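Berberine bridge enzyme-like 28 (Arabidopsis thaliana, PDB 5D79) is a secreted FAD-dependent oxidoreductase of the berberine bridge enzyme family that is involved in adaptation to salt stress. Local coordinates at residues S166-A171 with G189-K194; I270-Y275 with F321-L326; S364-D369 with D475-M480. All coordinates share one frame; numbering follows the deposited sequence.

Interaction 1 (S166-A171 with G189-K194)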
loop_
_atom_site.group_PDB
_atom_site.type_symbol
_atom_site.label_atom_id
_atom_site.label_comp_id
_atom_site.label_asym_id
_atom_site.label_seq_id
_atom_site.Cartn_x
_atom_site.Cartn_y
_atom_site.Cartn_z
ATOM N N SER A 166 -1.744 -3.645 -24.658
ATOM C CA SER A 166 -0.773 -4.723 -24.514
ATOM C C SER A 166 0.300 -4.441 -23.445
ATOM O O SER A 166 1.274 -5.180 -23.332
ATOM C CB SER A 166 -0.107 -5.011 -25.867
ATOM O OG SER A 166 0.602 -3.884 -26.351
ATOM N N LEU A 167 0.121 -3.380 -22.666
ATOM C CA LEU A 167 1.036 -3.086 -21.569
ATOM C C LEU A 167 0.277 -2.837 -20.281
ATOM O O LEU A 167 -0.904 -2.493 -20.297
ATOM C CB LEU A 167 1.912 -1.875 -21.882
ATOM C CG LEU A 167 2.979 -1.976 -22.971
ATOM C CD1 LEU A 167 3.816 -0.701 -22.983
ATOM C CD2 LEU A 167 3.845 -3.193 -22.773
ATOM N N ALA A 168 0.972 -3.014 -19.165
ATOM C CA ALA A 168 0.383 -2.861 -17.843
ATOM C C ALA A 168 1.442 -2.420 -16.846
ATOM O O ALA A 168 2.611 -2.251 -17.188
ATOM C CB ALA A 168 -0.262 -4.176 -17.384
ATOM N N PHE A 169 1.035 -2.225 -15.604
ATOM C CA PHE A 169 2.011 -2.038 -14.566
ATOM C C PHE A 169 1.494 -2.723 -13.316
ATOM O O PHE A 169 0.319 -2.595 -12.985
ATOM C CB PHE A 169 2.303 -0.555 -14.321
ATOM C CG PHE A 169 3.434 -0.338 -13.366
ATOM C CD1 PHE A 169 4.743 -0.515 -13.779
ATOM C CD2 PHE A 169 3.188 -0.012 -12.038
ATOM C CE1 PHE A 169 5.789 -0.357 -12.893
ATOM C CE2 PHE A 169 4.236 0.154 -11.141
ATOM C CZ PHE A 169 5.530 -0.014 -11.568
ATOM N N PRO A 170 2.373 -3.475 -12.632
ATOM C CA PRO A 170 1.998 -4.251 -11.451
ATOM C C PRO A 170 1.957 -3.408 -10.171
ATOM O O PRO A 170 2.975 -3.277 -9.501
ATOM C CB PRO A 170 3.101 -5.305 -11.381
ATOM C CG PRO A 170 4.299 -4.605 -11.941
ATOM C CD PRO A 170 3.783 -3.695 -13.012
ATOM N N ALA A 171 0.802 -2.826 -9.856
ATOM C CA ALA A 171 0.604 -2.114 -8.592
ATOM C C ALA A 171 -0.705 -2.580 -7.962
ATOM O O ALA A 171 -1.278 -3.576 -8.412
ATOM C CB ALA A 171 0.601 -0.609 -8.806
ATOM N N GLY A 189 -0.562 -6.308 -6.141
ATOM C CA GLY A 189 -1.876 -6.300 -6.762
ATOM C C GLY A 189 -1.966 -7.573 -7.587
ATOM O O GLY A 189 -1.172 -8.500 -7.380
ATOM N N THR A 190 -2.883 -7.617 -8.545
ATOM C CA THR A 190 -3.180 -8.865 -9.244
ATOM C C THR A 190 -2.101 -9.414 -10.199
ATOM O O THR A 190 -2.310 -10.460 -10.815
ATOM C CB THR A 190 -4.472 -8.724 -10.051
ATOM O OG1 THR A 190 -4.303 -7.701 -11.032
ATOM C CG2 THR A 190 -5.613 -8.339 -9.136
ATOM N N LEU A 191 -0.963 -8.733 -10.325
ATOM C CA LEU A 191 0.107 -9.208 -11.203
ATOM C C LEU A 191 1.362 -9.610 -10.435
ATOM O O LEU A 191 2.406 -9.834 -11.034
ATOM C CB LEU A 191 0.475 -8.136 -12.232
ATOM C CG LEU A 191 -0.470 -7.839 -13.404
ATOM C CD1 LEU A 191 -0.086 -6.527 -14.105
ATOM C CD2 LEU A 191 -0.477 -8.992 -14.392
ATOM N N LEU A 192 1.266 -9.704 -9.113
ATOM C CA LEU A 192 2.459 -9.897 -8.291
ATOM C C LEU A 192 3.121 -11.241 -8.536
ATOM O O LEU A 192 4.327 -11.374 -8.368
ATOM C CB LEU A 192 2.133 -9.761 -6.802
ATOM C CG LEU A 192 1.717 -10.983 -5.970
ATOM C CD1 LEU A 192 1.838 -10.645 -4.489
ATOM C CD2 LEU A 192 0.302 -11.401 -6.298
ATOM N N ARG A 193 2.343 -12.238 -8.936
ATOM C CA ARG A 193 2.908 -13.569 -9.123
ATOM C C ARG A 193 3.641 -13.647 -10.456
ATOM O O ARG A 193 4.476 -14.505 -10.674
ATOM C CB ARG A 193 1.815 -14.643 -9.032
ATOM C CG ARG A 193 1.107 -14.725 -7.662
ATOM C CD ARG A 193 0.334 -16.040 -7.522
ATOM N NE ARG A 193 1.213 -17.212 -7.448
ATOM C CZ ARG A 193 1.427 -18.069 -8.446
ATOM N NH1 ARG A 193 0.834 -17.903 -9.620
ATOM N NH2 ARG A 193 2.240 -19.103 -8.272
ATOM N N LYS A 194 3.342 -12.707 -11.331
ATOM C CA LYS A 194 3.880 -12.712 -12.677
ATOM C C LYS A 194 5.056 -11.763 -12.774
ATOM O O LYS A 194 6.097 -12.100 -13.344
ATOM C CB LYS A 194 2.772 -12.318 -13.663
ATOM C CG LYS A 194 3.199 -12.147 -15.099
ATOM C CD LYS A 194 3.235 -13.466 -15.792
ATOM C CE LYS A 194 3.406 -13.294 -17.280
ATOM N NZ LYS A 194 3.694 -14.625 -17.837
HETATM O O HOH W 1 -0.069 -6.040 -9.644
HETATM O O HOH W 2 -3.585 -4.895 -9.116
#
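The Phe169 ring carries the Pro170 CD methylene on one face, 3.3 Å above the plane and offset toward the rim, while Phe183 meets the same ring with its plane tilted by about 35°; Leu156 and Ile160 of helix 153-163 also touch it. This lies in the PCMH-type FAD-binding domain, where the short strand 167-168 pairs with strand 238-248 and then gives way to an inverse gamma turn centred on Pro170, whose ring-restrained phi suits that turn. Segment 189-194 opens with a type I beta turn, Gly189 to Leu192, and runs on into a weakly bonded helix.

Leu191 carries the apolar part of the contact. Its CG stands anti to the carbonyl carbon (chi1 -73°), and the branch extends toward segment 166-171: Leu191 CB lies 4.0 Å from Pro170 CB, and Leu191 CD1 lies 4.0 Å from Ala168 CB. The small methyl of Ala168 admits the leucine branch, and Trp336 touches both residues.

No direct hydrogen bond joins the segments. Instead, Ala171 O accepts hydrogen bonds from two waters; one of these accepts from Leu191 N and the other from Thr190 N, which satisfies backbone groups about the turn. Gly189 suits its place because a side chain there would collide with the same carbonyl: Gly189 CA already approaches Ala171 O to 3.2 Å in a CA-H...O contact, with 151° at the hydrogen.

Interaction 2 (I270-Y275 with F321-L326)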
loop_
_atom_site.group_PDB
_atom_site.type_symbol
_atom_site.label_atom_id
_atom_site.label_comp_id
_atom_site.label_asym_id
_atom_site.label_seq_id
_atom_site.Cartn_x
_atom_site.Cartn_y
_atom_site.Cartn_z
ATOM N N ILE A 270 -11.040 -23.758 0.765
ATOM C CA ILE A 270 -9.975 -22.901 1.271
ATOM C C ILE A 270 -8.748 -23.738 1.684
ATOM O O ILE A 270 -7.608 -23.367 1.391
ATOM C CB ILE A 270 -10.481 -22.036 2.457
ATOM C CG1 ILE A 270 -11.505 -20.989 1.956
ATOM C CG2 ILE A 270 -9.312 -21.367 3.159
ATOM C CD1 ILE A 270 -12.495 -20.452 3.011
ATOM N N LYS A 271 -8.990 -24.875 2.337
ATOM C CA LYS A 271 -7.920 -25.816 2.687
ATOM C C LYS A 271 -7.112 -26.236 1.467
ATOM O O LYS A 271 -5.888 -26.280 1.519
ATOM C CB LYS A 271 -8.489 -27.061 3.369
ATOM C CG LYS A 271 -8.897 -26.855 4.807
ATOM C CD LYS A 271 -9.125 -28.193 5.491
ATOM C CE LYS A 271 -7.831 -28.992 5.578
ATOM N NZ LYS A 271 -8.084 -30.439 5.835
ATOM N N LYS A 272 -7.803 -26.540 0.372
ATOM C CA LYS A 272 -7.156 -26.908 -0.882
ATOM C C LYS A 272 -6.444 -25.718 -1.535
ATOM O O LYS A 272 -5.352 -25.878 -2.083
ATOM C CB LYS A 272 -8.185 -27.509 -1.845
ATOM C CG LYS A 272 -7.725 -27.608 -3.290
ATOM C CD LYS A 272 -6.559 -28.577 -3.452
ATOM C CE LYS A 272 -6.108 -28.685 -4.908
ATOM N NZ LYS A 272 -7.089 -29.425 -5.749
ATOM N N TRP A 273 -7.056 -24.534 -1.480
ATOM C CA TRP A 273 -6.434 -23.317 -2.015
ATOM C C TRP A 273 -5.058 -23.103 -1.386
ATOM O O TRP A 273 -4.119 -22.692 -2.050
ATOM C CB TRP A 273 -7.338 -22.099 -1.774
ATOM C CG TRP A 273 -6.766 -20.735 -2.192
ATOM C CD1 TRP A 273 -6.927 -20.114 -3.399
ATOM C CD2 TRP A 273 -5.983 -19.829 -1.381
ATOM N NE1 TRP A 273 -6.286 -18.889 -3.395
ATOM C CE2 TRP A 273 -5.696 -18.697 -2.174
ATOM C CE3 TRP A 273 -5.477 -19.883 -0.072
ATOM C CZ2 TRP A 273 -4.932 -17.627 -1.702
ATOM C CZ3 TRP A 273 -4.721 -18.815 0.395
ATOM C CH2 TRP A 273 -4.456 -17.704 -0.417
ATOM N N GLN A 274 -4.940 -23.410 -0.104
ATOM C CA GLN A 274 -3.710 -23.151 0.639
ATOM C C GLN A 274 -2.517 -23.918 0.115
ATOM O O GLN A 274 -1.375 -23.507 0.312
ATOM C CB GLN A 274 -3.892 -23.489 2.115
ATOM C CG GLN A 274 -4.515 -22.388 2.936
ATOM C CD GLN A 274 -4.348 -22.653 4.404
ATOM O OE1 GLN A 274 -3.829 -21.821 5.133
ATOM N NE2 GLN A 274 -4.775 -23.834 4.847
ATOM N N TYR A 275 -2.785 -25.044 -0.534
ATOM C CA TYR A 275 -1.721 -25.881 -1.058
ATOM C C TYR A 275 -1.457 -25.590 -2.540
ATOM O O TYR A 275 -0.354 -25.814 -3.034
ATOM C CB TYR A 275 -2.064 -27.359 -0.845
ATOM C CG TYR A 275 -2.099 -27.771 0.617
ATOM C CD1 TYR A 275 -3.267 -27.661 1.369
ATOM C CD2 TYR A 275 -0.965 -28.269 1.244
ATOM C CE1 TYR A 275 -3.306 -28.033 2.702
ATOM C CE2 TYR A 275 -0.992 -28.653 2.577
ATOM C CZ TYR A 275 -2.160 -28.528 3.307
ATOM O OH TYR A 275 -2.178 -28.908 4.641
ATOM N N PHE A 321 -7.037 -27.183 -9.416
ATOM C CA PHE A 321 -7.989 -26.707 -8.412
ATOM C C PHE A 321 -9.425 -27.100 -8.780
ATOM O O PHE A 321 -10.292 -26.237 -8.891
ATOM C CB PHE A 321 -7.869 -25.176 -8.283
ATOM C CG PHE A 321 -8.379 -24.603 -6.978
ATOM C CD1 PHE A 321 -8.960 -25.406 -6.010
ATOM C CD2 PHE A 321 -8.278 -23.243 -6.737
ATOM C CE1 PHE A 321 -9.419 -24.868 -4.824
ATOM C CE2 PHE A 321 -8.738 -22.693 -5.553
ATOM C CZ PHE A 321 -9.307 -23.511 -4.595
ATOM N N PRO A 322 -9.683 -28.401 -8.996
ATOM C CA PRO A 322 -11.028 -28.747 -9.459
ATOM C C PRO A 322 -12.071 -28.621 -8.361
ATOM O O PRO A 322 -13.259 -28.674 -8.650
ATOM C CB PRO A 322 -10.877 -30.203 -9.912
ATOM C CG PRO A 322 -9.798 -30.739 -9.089
ATOM C CD PRO A 322 -8.832 -29.599 -8.859
ATOM N N GLU A 323 -11.634 -28.442 -7.124
ATOM C CA GLU A 323 -12.553 -28.306 -6.002
ATOM C C GLU A 323 -13.311 -26.976 -6.042
ATOM O O GLU A 323 -14.388 -26.851 -5.463
ATOM C CB GLU A 323 -11.799 -28.435 -4.671
ATOM C CG GLU A 323 -11.228 -29.826 -4.396
ATOM C CD GLU A 323 -9.936 -30.091 -5.148
ATOM O OE1 GLU A 323 -9.274 -29.108 -5.530
ATOM O OE2 GLU A 323 -9.599 -31.281 -5.366
ATOM N N LEU A 324 -12.748 -25.984 -6.726
ATOM C CA LEU A 324 -13.403 -24.687 -6.856
ATOM C C LEU A 324 -14.674 -24.780 -7.705
ATOM O O LEU A 324 -15.632 -24.050 -7.476
ATOM C CB LEU A 324 -12.448 -23.653 -7.452
ATOM C CG LEU A 324 -12.962 -22.235 -7.193
ATOM C CD1 LEU A 324 -13.186 -22.024 -5.700
ATOM C CD2 LEU A 324 -12.061 -21.150 -7.762
ATOM N N GLY A 325 -14.674 -25.687 -8.680
ATOM C CA GLY A 325 -15.834 -25.920 -9.513
ATOM C C GLY A 325 -16.064 -24.809 -10.515
ATOM O O GLY A 325 -17.207 -24.548 -10.903
ATOM N N LEU A 326 -14.978 -24.151 -10.929
ATOM C CA LEU A 326 -15.046 -23.070 -11.915
ATOM C C LEU A 326 -15.535 -23.557 -13.268
ATOM O O LEU A 326 -15.040 -24.558 -13.796
ATOM C CB LEU A 326 -13.689 -22.405 -12.096
ATOM C CG LEU A 326 -13.714 -21.230 -13.067
ATOM C CD1 LEU A 326 -14.569 -20.145 -12.475
ATOM C CD2 LEU A 326 -12.314 -20.706 -13.336
#
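The tight half of this contact is aromatic and buried, the loose half charged and near solvent. Phe321, the first residue to leave helical backbone angles after helix 310-320, has CG anti to its backbone N (chi1 -158°), which swings the ring against helix 263-276. There Phe321 CZ packs 3.7 Å from Trp273 CB, and Phe321 CE2 comes in the plane of the indole to its edge, 3.8 Å from Trp273 CD1. The two side chains cross obliquely, without stacking. Leu324 CB sits over the centre of one face of the phenylalanine, 4.0 Å above it, and Ile286 and Ile269 add to this apolar surrounding. Tryptophan suits the inner side of the helix, since its broad ring fills the core while NE1 is satisfied by Ile286 O.

Toward the outside, Lys272 slides past Phe321 in the opposite direction. Its CG, the lysine's nearest carbon, packs obliquely against the ring, 3.6 Å from Phe321 CE1, and bends at chi2 and chi4 turn the ammonium away to Glu323, whose side chain crosses it at about a right angle. The two form a salt bridge, but Lys272 NZ and Glu323 OE1 are modelled too close together for their exact placement to be trusted. Lys320 O is a further, weak partner of the lysine, and Pro322 lies exposed beside it.

Helix 263-276 and the turn after helix 310-320 thus pack together on strand 284-292 of the seven-stranded antiparallel sheet, the helix-on-sheet layer of this part of the fold.

Interaction 3 (S364-D369 with D475-M480)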
loop_
_atom_site.group_PDB
_atom_site.type_symbol
_atom_site.label_atom_id
_atom_site.label_comp_id
_atom_site.label_asym_id
_atom_site.label_seq_id
_atom_site.Cartn_x
_atom_site.Cartn_y
_atom_site.Cartn_z
ATOM N N SER A 364 -13.919 4.488 7.432
ATOM C CA SER A 364 -12.748 4.372 8.297
ATOM C C SER A 364 -12.386 2.906 8.430
ATOM O O SER A 364 -13.223 2.035 8.209
ATOM C CB SER A 364 -13.009 4.975 9.679
ATOM O OG SER A 364 -13.257 6.365 9.597
ATOM N N PHE A 365 -11.145 2.625 8.805
ATOM C CA PHE A 365 -10.732 1.240 8.935
ATOM C C PHE A 365 -9.578 1.062 9.927
ATOM O O PHE A 365 -8.883 2.019 10.282
ATOM C CB PHE A 365 -10.355 0.674 7.554
ATOM C CG PHE A 365 -9.198 1.381 6.905
ATOM C CD1 PHE A 365 -7.887 1.038 7.220
ATOM C CD2 PHE A 365 -9.417 2.395 5.979
ATOM C CE1 PHE A 365 -6.820 1.699 6.636
ATOM C CE2 PHE A 365 -8.344 3.061 5.385
ATOM C CZ PHE A 365 -7.046 2.712 5.717
ATOM N N LYS A 366 -9.415 -0.172 10.392
ATOM C CA LYS A 366 -8.216 -0.607 11.079
ATOM C C LYS A 366 -7.753 -1.877 10.382
ATOM O O LYS A 366 -8.539 -2.807 10.211
ATOM C CB LYS A 366 -8.482 -0.865 12.557
ATOM C CG LYS A 366 -7.313 -1.502 13.261
ATOM C CD LYS A 366 -6.068 -0.645 13.129
ATOM C CE LYS A 366 -4.877 -1.359 13.729
ATOM N NZ LYS A 366 -3.626 -0.539 13.747
ATOM N N GLY A 367 -6.492 -1.908 9.956
ATOM C CA GLY A 367 -5.943 -3.075 9.293
ATOM C C GLY A 367 -4.667 -3.585 9.936
ATOM O O GLY A 367 -3.853 -2.811 10.450
ATOM N N LYS A 368 -4.513 -4.909 9.912
ATOM C CA LYS A 368 -3.291 -5.602 10.335
ATOM C C LYS A 368 -3.033 -6.709 9.324
ATOM O O LYS A 368 -3.941 -7.094 8.600
ATOM C CB LYS A 368 -3.436 -6.175 11.749
ATOM C CG LYS A 368 -3.930 -5.160 12.794
ATOM C CD LYS A 368 -4.147 -5.800 14.169
ATOM C CE LYS A 368 -2.845 -6.045 14.916
ATOM N NZ LYS A 368 -2.325 -4.824 15.567
ATOM N N ASP A 369 -1.812 -7.223 9.239
ATOM C CA ASP A 369 -1.610 -8.333 8.326
ATOM C C ASP A 369 -0.531 -9.313 8.807
ATOM O O ASP A 369 0.135 -9.082 9.814
ATOM C CB ASP A 369 -1.325 -7.801 6.911
ATOM C CG ASP A 369 0.144 -7.496 6.648
ATOM O OD1 ASP A 369 0.867 -7.026 7.545
ATOM O OD2 ASP A 369 0.572 -7.723 5.495
ATOM N N ASP A 475 1.154 -0.195 11.029
ATOM C CA ASP A 475 0.472 -0.595 12.250
ATOM C C ASP A 475 1.281 -0.181 13.496
ATOM O O ASP A 475 2.282 -0.801 13.856
ATOM C CB ASP A 475 0.213 -2.109 12.220
ATOM C CG ASP A 475 -0.650 -2.592 13.380
ATOM O OD1 ASP A 475 -1.263 -1.758 14.100
ATOM O OD2 ASP A 475 -0.709 -3.829 13.560
ATOM N N MET A 476 0.832 0.889 14.142
ATOM C CA MET A 476 1.469 1.389 15.358
ATOM C C MET A 476 1.443 0.376 16.488
ATOM O O MET A 476 2.226 0.476 17.435
ATOM C CB MET A 476 0.779 2.670 15.817
ATOM C CG MET A 476 0.780 3.739 14.774
ATOM S SD MET A 476 2.441 4.366 14.637
ATOM C CE MET A 476 2.260 5.794 15.709
ATOM N N ASP A 477 0.525 -0.582 16.387
ATOM C CA ASP A 477 0.364 -1.621 17.398
ATOM C C ASP A 477 1.537 -2.599 17.417
ATOM O O ASP A 477 1.709 -3.330 18.392
ATOM C CB ASP A 477 -0.949 -2.386 17.188
ATOM C CG ASP A 477 -2.175 -1.558 17.548
ATOM O OD1 ASP A 477 -2.012 -0.472 18.160
ATOM O OD2 ASP A 477 -3.302 -2.004 17.234
ATOM N N LEU A 478 2.342 -2.603 16.353
ATOM C CA LEU A 478 3.594 -3.371 16.348
ATOM C C LEU A 478 4.714 -2.636 17.110
ATOM O O LEU A 478 5.761 -3.218 17.421
ATOM C CB LEU A 478 4.046 -3.669 14.912
ATOM C CG LEU A 478 2.973 -4.095 13.906
ATOM C CD1 LEU A 478 3.591 -4.299 12.528
ATOM C CD2 LEU A 478 2.247 -5.346 14.374
ATOM N N GLY A 479 4.487 -1.351 17.394
ATOM C CA GLY A 479 5.426 -0.542 18.152
ATOM C C GLY A 479 5.708 0.819 17.536
ATOM O O GLY A 479 5.551 1.002 16.333
ATOM N N MET A 480 6.123 1.774 18.365
ATOM C CA MET A 480 6.507 3.104 17.898
ATOM C C MET A 480 7.588 3.703 18.806
ATOM O O MET A 480 7.857 3.177 19.883
ATOM C CB MET A 480 5.287 4.023 17.836
ATOM C CG MET A 480 4.517 4.125 19.141
ATOM S SD MET A 480 3.116 5.251 19.027
ATOM C CE MET A 480 3.941 6.835 18.831
HETATM O O HOH W 3 0.178 -5.563 11.326
#
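Segment 364-369 is extended, part of strand 363-372 at an edge of the seven-stranded antiparallel sheet, and pairs by backbone bonds with strand 425-434. Facing it, 475-480, in the berberine-like C-terminal region, curls into a short 3-10 segment, 476-478, with Leu478 N bonded to Asp475 O and Gly479 N to Met476 O. The backbones remain apart, Lys368 CA and Asp475 CA being 6.5 Å from each other, so long side chains bridge the gap.

Asp475, with CG anti to its backbone N (chi1 -173°), presents its carboxylate to two lysines. Lys366, bent at chi2 and otherwise stretched, crosses it at about a right angle and places NZ 2.7 Å from Asp475 OD1, 49° out of the carboxylate plane. Lys368 folds at chi3 and chi4, so that its NZ meets the syn lone pair of Asp475 OD2 at 2.8 Å; Tyr455 makes a cation-pi contact with this lysine. The carboxylate also turns back on its own chain: Asp477 N donates to Asp475 OD1 at 3.1 Å, from 66° out of the plane, forming an Asx turn, for which the short aspartate side chain is well suited. Asp477 in turn brings OD2 within 3.4 Å of Lys368 NZ in a weak bond, with a longer salt bridge to Lys366. A water links Asp475 OD2 to Asp369 N, weakly at the latter.

Glu114 adds a third carboxylate by pairing with Lys366. This salt-bridge network ties the C-terminal region to the edge strand, with the FAD nearby. Two ammonium groups gripping Asp475, together with the Asx-turn N-H, probably keep this buried acid ionised and fix its rotation, while the acids around them should likewise favour charged lysines.

How the interactions relate
The three contacts follow one another along the chain, each closing before the next opens. Interaction 1 belongs to the PCMH-type FAD-binding domain, whereas interactions 2 and 3 involve the seven-stranded antiparallel sheet: helix 263-276 of interaction 2 packs on strand 284-292, and interaction 3 uses the edge strand 363-372. The centre of interaction 1 is about 23 Å from that of interaction 2 and about 27 Å from that of interaction 3. Interactions 1 and 3 lie on opposite sides of the chain's centre, with the bound FAD about 6 Å from residue Gly189 and about 9 Å from residue Gly367. Interaction 2 is more peripheral, on the helical side of that sheet.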